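Local coordinates for protein dehydroascorbate reductase (Chlamydomonas reinhardtii, PDB 5XFT) that probably catalyses the glutathione-dependent reduction of dehydroascorbate to ascorbate, as a member of the glutathione S-transferase superfamily, at residues W175-P178 against L184-Y187. Residues are numbered along the deposited sequence; the frame is centred on the assembly and turned at random.
Sequences WELP and LHKY
The imidazole of His185 takes the CD2 methyl of Leu177 over one face, while backbone oxygens meet its edge. Leu177 CD2 lies 3.8 Å from the ring centroid and 16° off the ring normal, a CH-pi contact that suits a branched aliphatic side chain. At the ring's edge, His185 NE2 donates to Pro178 O over 2.6 Å with an N-H...O angle of 155°; the oxygen lies almost in the ring plane, whereas the nitrogen sits well above the carbonyl plane of Pro178. Histidine fits here because one flat group offers both a pi face for a methyl and an N-H at its edge. A phenylalanine in its place would probably leave Pro178 O without this donor and the loop without its polar tie to the helix. Leu177 has CG anti to its own backbone N (chi1 -169°), which sends the branch toward helix 182-193: CD2 also packs on Leu184 CB at 4.0 Å, and CD1 approaches Leu184 CD1 at 4.1 Å, the two side chains crossing nearly at right angles. The contact thus ties the loop following helix 153-173 to the first turn of helix 182-193 in the helical C-terminal domain, with Leu177 and Leu184 both resting on Leu129 of helix 118-138.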
loop_
_atom_site.group_PDB
_atom_site.type_symbol
_atom_site.label_atom_id
_atom_site.label_comp_id
_atom_site.label_asym_id
_atom_site.label_seq_id
_atom_site.Cartn_x
_atom_site.Cartn_y
_atom_site.Cartn_z
ATOM N N TRP A 175 -18.686 1.034 8.987
ATOM C CA TRP A 175 -18.307 2.337 8.458
ATOM C C TRP A 175 -18.270 2.295 6.936
ATOM O O TRP A 175 -18.009 1.255 6.326
ATOM C CB TRP A 175 -16.944 2.751 9.012
ATOM C CG TRP A 175 -16.473 4.111 8.580
ATOM C CD1 TRP A 175 -16.645 5.289 9.249
ATOM C CD2 TRP A 175 -15.730 4.430 7.393
ATOM N NE1 TRP A 175 -16.061 6.320 8.551
ATOM C CE2 TRP A 175 -15.496 5.820 7.407
ATOM C CE3 TRP A 175 -15.245 3.675 6.317
ATOM C CZ2 TRP A 175 -14.800 6.470 6.392
ATOM C CZ3 TRP A 175 -14.555 4.322 5.311
ATOM C CH2 TRP A 175 -14.340 5.706 5.355
ATOM N N GLU A 176 -18.549 3.435 6.318
ATOM C CA GLU A 176 -18.577 3.495 4.868
ATOM C C GLU A 176 -17.952 4.795 4.393
ATOM O O GLU A 176 -17.966 5.808 5.099
ATOM C CB GLU A 176 -20.001 3.359 4.331
ATOM C CG GLU A 176 -20.127 2.297 3.260
ATOM C CD GLU A 176 -21.514 1.703 3.198
ATOM O OE1 GLU A 176 -22.461 2.434 2.839
ATOM O OE2 GLU A 176 -21.658 0.504 3.511
ATOM N N LEU A 177 -17.387 4.740 3.197
ATOM C CA LEU A 177 -16.833 5.923 2.558
ATOM C C LEU A 177 -17.974 6.809 2.080
ATOM O O LEU A 177 -18.736 6.394 1.194
ATOM C CB LEU A 177 -15.943 5.507 1.393
ATOM C CG LEU A 177 -15.071 6.576 0.739
ATOM C CD1 LEU A 177 -14.012 7.058 1.712
ATOM C CD2 LEU A 177 -14.436 6.034 -0.526
ATOM N N PRO A 178 -18.151 8.007 2.640
ATOM C CA PRO A 178 -19.281 8.855 2.241
ATOM C C PRO A 178 -19.345 9.068 0.734
ATOM O O PRO A 178 -18.319 9.180 0.058
ATOM C CB PRO A 178 -19.012 10.171 2.978
ATOM C CG PRO A 178 -18.224 9.766 4.173
ATOM C CD PRO A 178 -17.386 8.587 3.759
ATOM N N LEU A 184 -12.791 10.333 -4.257
ATOM C CA LEU A 184 -12.272 9.106 -3.662
ATOM C C LEU A 184 -12.935 7.874 -4.268
ATOM O O LEU A 184 -12.276 6.845 -4.477
ATOM C CB LEU A 184 -12.460 9.131 -2.147
ATOM C CG LEU A 184 -11.534 10.105 -1.420
ATOM C CD1 LEU A 184 -11.553 9.857 0.078
ATOM C CD2 LEU A 184 -10.121 10.002 -1.963
ATOM N N HIS A 185 -14.235 7.956 -4.566
ATOM C CA HIS A 185 -14.921 6.801 -5.136
ATOM C C HIS A 185 -14.443 6.537 -6.558
ATOM O O HIS A 185 -14.146 5.390 -6.922
ATOM C CB HIS A 185 -16.437 7.003 -5.093
ATOM C CG HIS A 185 -17.008 6.975 -3.712
ATOM N ND1 HIS A 185 -17.345 5.803 -3.069
ATOM C CD2 HIS A 185 -17.300 7.975 -2.847
ATOM C CE1 HIS A 185 -17.817 6.082 -1.868
ATOM N NE2 HIS A 185 -17.800 7.393 -1.707
ATOM N N LYS A 186 -14.342 7.591 -7.377
ATOM C CA LYS A 186 -13.796 7.368 -8.713
ATOM C C LYS A 186 -12.313 7.032 -8.668
ATOM O O LYS A 186 -11.824 6.352 -9.573
ATOM C CB LYS A 186 -14.047 8.571 -9.632
ATOM C CG LYS A 186 -14.066 9.915 -8.949
ATOM C CD LYS A 186 -14.545 11.024 -9.883
ATOM C CE LYS A 186 -16.017 10.873 -10.270
ATOM N NZ LYS A 186 -16.425 11.851 -11.326
ATOM N N TYR A 187 -11.594 7.473 -7.633
ATOM C CA TYR A 187 -10.221 7.015 -7.439
ATOM C C TYR A 187 -10.182 5.504 -7.255
ATOM O O TYR A 187 -9.406 4.804 -7.918
ATOM C CB TYR A 187 -9.600 7.730 -6.241
ATOM C CG TYR A 187 -8.152 7.388 -5.937
ATOM C CD1 TYR A 187 -7.137 7.668 -6.841
ATOM C CD2 TYR A 187 -7.800 6.830 -4.720
ATOM C CE1 TYR A 187 -5.815 7.373 -6.548
ATOM C CE2 TYR A 187 -6.484 6.530 -4.416
ATOM C CZ TYR A 187 -5.493 6.802 -5.329
ATOM O OH TYR A 187 -4.180 6.499 -5.012
#